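Local coordinates for protein trilobed Protease (Pyrococcus furiosus, PDB 2GOP) that probably acts as a protein- or peptide-degrading hydrolase, whose beta-propeller ring is not fastened by a blade shared between the two chain ends, at residues R301-G306 with L316-T321. Sequence-based numbering, arbitrary orientation.
Sequences RHWIMG and LKETAT
Trp303 lays its indole across the side chain of Glu318, its antiparallel partner in the first hairpin of the last propeller blade. The backbones hold them in a hydrogen-bonded pair: Trp303 N gives to Glu318 O at 2.8 Å, and Glu318 N returns a nearly straight bond to Trp303 O. Bonds from Met305 N to Leu316 O and from Leu316 N to Gly306 O follow.

Traced outward, Glu318 puts CB over the five-membered ring of Trp303, 3.8 Å from the centroid, a CH-pi contact. With CG anti to the backbone N (chi1 -172°), the chain continues obliquely across the indole, CG lying 3.6 Å from Trp303 NE1. CD lies about equally far from that nitrogen and from Met305 SD. At the tip, OE2 takes a weak, bent bond from Trp303 NE1 (3.2 Å, 133° at the hydrogen), with the carboxylate turned 75° to the ring; OE1 meets Met305 SD and forms a salt bridge with Arg324. Tyr239 of the second subunit adds a weak bond to OE2, and its Met240 packs on the indole.

Farther along the ring, Trp303 CH2 reaches the backbone of Thr319, 3.6 Å from its C. An alanine in place of Trp303 has no indole N-H, and would probably leave the CB and CG of Glu318 uncovered and its OE2 less firmly held.

On the face of Ile304 and Lys317, an antiparallel non-hydrogen-bonded pair, the lysine chain runs on to His302, CD 3.3 Å from ND1, while its NZ salt-bridges Glu333. One water lies in plane at the imidazole edge on ND1, and NE2 is hydrogen-bonded to Ala298 O. The chemistry thus differs by face: a buried carboxylate probably kept charged by Arg324 beside Trp303, and an ammonium paired with Glu333 near His302.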
loop_
_atom_site.group_PDB
_atom_site.type_symbol
_atom_site.label_atom_id
_atom_site.label_comp_id
_atom_site.label_asym_id
_atom_site.label_seq_id
_atom_site.Cartn_x
_atom_site.Cartn_y
_atom_site.Cartn_z
ATOM N N ARG A 301 -15.792 -14.641 15.032
ATOM C CA ARG A 301 -15.033 -15.291 13.960
ATOM C C ARG A 301 -15.635 -14.888 12.615
ATOM O O ARG A 301 -16.416 -15.612 12.009
ATOM C CB ARG A 301 -14.962 -16.812 14.157
ATOM C CG ARG A 301 -14.087 -17.192 15.359
ATOM C CD ARG A 301 -13.671 -18.657 15.356
ATOM N NE ARG A 301 -12.801 -18.994 16.491
ATOM C CZ ARG A 301 -11.504 -18.687 16.583
ATOM N NH1 ARG A 301 -10.887 -18.026 15.610
ATOM N NH2 ARG A 301 -10.813 -19.050 17.662
ATOM N N HIS A 302 -15.267 -13.691 12.176
ATOM C CA HIS A 302 -15.824 -13.095 10.962
ATOM C C HIS A 302 -14.885 -12.006 10.487
ATOM O O HIS A 302 -13.888 -11.712 11.155
ATOM C CB HIS A 302 -17.213 -12.506 11.229
ATOM C CG HIS A 302 -17.248 -11.461 12.308
ATOM N ND1 HIS A 302 -18.282 -11.372 13.215
ATOM C CD2 HIS A 302 -16.392 -10.460 12.622
ATOM C CE1 HIS A 302 -18.065 -10.361 14.036
ATOM N NE2 HIS A 302 -16.922 -9.792 13.698
ATOM N N TRP A 303 -15.179 -11.411 9.342
ATOM C CA TRP A 303 -14.502 -10.179 8.982
ATOM C C TRP A 303 -15.470 -9.085 8.555
ATOM O O TRP A 303 -16.343 -9.282 7.697
ATOM C CB TRP A 303 -13.339 -10.378 7.985
ATOM C CG TRP A 303 -13.563 -11.244 6.805
ATOM C CD1 TRP A 303 -13.674 -10.839 5.498
ATOM C CD2 TRP A 303 -13.646 -12.678 6.790
ATOM N NE1 TRP A 303 -13.844 -11.933 4.677
ATOM C CE2 TRP A 303 -13.836 -13.072 5.447
ATOM C CE3 TRP A 303 -13.599 -13.665 7.780
ATOM C CZ2 TRP A 303 -13.972 -14.415 5.073
ATOM C CZ3 TRP A 303 -13.727 -14.994 7.404
ATOM C CH2 TRP A 303 -13.919 -15.353 6.062
ATOM N N ILE A 304 -15.304 -7.934 9.202
ATOM C CA ILE A 304 -16.044 -6.729 8.861
ATOM C C ILE A 304 -15.384 -6.092 7.643
ATOM O O ILE A 304 -14.204 -5.756 7.676
ATOM C CB ILE A 304 -16.067 -5.732 10.040
ATOM C CG1 ILE A 304 -16.701 -6.368 11.290
ATOM C CG2 ILE A 304 -16.791 -4.456 9.645
ATOM C CD1 ILE A 304 -18.166 -6.815 11.147
ATOM N N MET A 305 -16.145 -5.950 6.562
ATOM C CA MET A 305 -15.627 -5.431 5.306
ATOM C C MET A 305 -16.259 -4.088 4.984
ATOM O O MET A 305 -17.068 -3.960 4.067
ATOM C CB MET A 305 -15.882 -6.436 4.182
ATOM C CG MET A 305 -15.090 -7.732 4.362
ATOM S SD MET A 305 -15.435 -8.941 3.080
ATOM C CE MET A 305 -14.825 -8.096 1.630
ATOM N N GLY A 306 -15.865 -3.077 5.747
ATOM C CA GLY A 306 -16.414 -1.740 5.605
ATOM C C GLY A 306 -17.607 -1.495 6.518
ATOM O O GLY A 306 -18.414 -2.394 6.782
ATOM N N LEU A 316 -20.835 -4.281 6.561
ATOM C CA LEU A 316 -20.809 -5.563 5.879
ATOM C C LEU A 316 -20.018 -6.573 6.723
ATOM O O LEU A 316 -18.897 -6.279 7.165
ATOM C CB LEU A 316 -20.179 -5.419 4.487
ATOM C CG LEU A 316 -20.964 -4.615 3.445
ATOM C CD1 LEU A 316 -20.165 -4.495 2.140
ATOM C CD2 LEU A 316 -22.325 -5.266 3.172
ATOM N N LYS A 317 -20.598 -7.752 6.932
ATOM C CA LYS A 317 -19.956 -8.831 7.677
ATOM C C LYS A 317 -19.903 -10.131 6.863
ATOM O O LYS A 317 -20.939 -10.647 6.439
ATOM C CB LYS A 317 -20.705 -9.092 8.988
ATOM C CG LYS A 317 -20.195 -10.305 9.761
ATOM C CD LYS A 317 -20.726 -10.354 11.183
ATOM C CE LYS A 317 -22.216 -10.555 11.235
ATOM N NZ LYS A 317 -22.676 -11.020 12.588
ATOM N N GLU A 318 -18.691 -10.658 6.689
ATOM C CA GLU A 318 -18.456 -11.907 5.988
ATOM C C GLU A 318 -17.960 -12.982 6.956
ATOM O O GLU A 318 -17.291 -12.680 7.941
ATOM C CB GLU A 318 -17.423 -11.685 4.889
ATOM C CG GLU A 318 -17.235 -12.859 3.958
ATOM C CD GLU A 318 -16.813 -12.426 2.586
ATOM O OE1 GLU A 318 -17.633 -11.781 1.899
ATOM O OE2 GLU A 318 -15.670 -12.734 2.189
ATOM N N THR A 319 -18.304 -14.236 6.671
ATOM C CA THR A 319 -17.827 -15.385 7.444
ATOM C C THR A 319 -17.266 -16.473 6.517
ATOM O O THR A 319 -17.334 -16.369 5.286
ATOM C CB THR A 319 -18.958 -16.015 8.290
ATOM O OG1 THR A 319 -19.914 -16.634 7.425
ATOM C CG2 THR A 319 -19.651 -14.975 9.149
ATOM N N ALA A 320 -16.728 -17.529 7.113
ATOM C CA ALA A 320 -16.250 -18.685 6.352
ATOM C C ALA A 320 -17.343 -19.302 5.460
ATOM O O ALA A 320 -17.057 -19.785 4.362
ATOM C CB ALA A 320 -15.676 -19.744 7.303
ATOM N N THR A 321 -18.591 -19.282 5.926
ATOM C CA THR A 321 -19.685 -19.966 5.224
ATOM C C THR A 321 -20.670 -19.030 4.524
ATOM O O THR A 321 -21.550 -19.498 3.795
ATOM C CB THR A 321 -20.488 -20.848 6.192
ATOM O OG1 THR A 321 -20.902 -20.062 7.317
ATOM C CG2 THR A 321 -19.639 -22.016 6.674
HETATM O O HOH W 1 -20.173 -13.195 13.529
#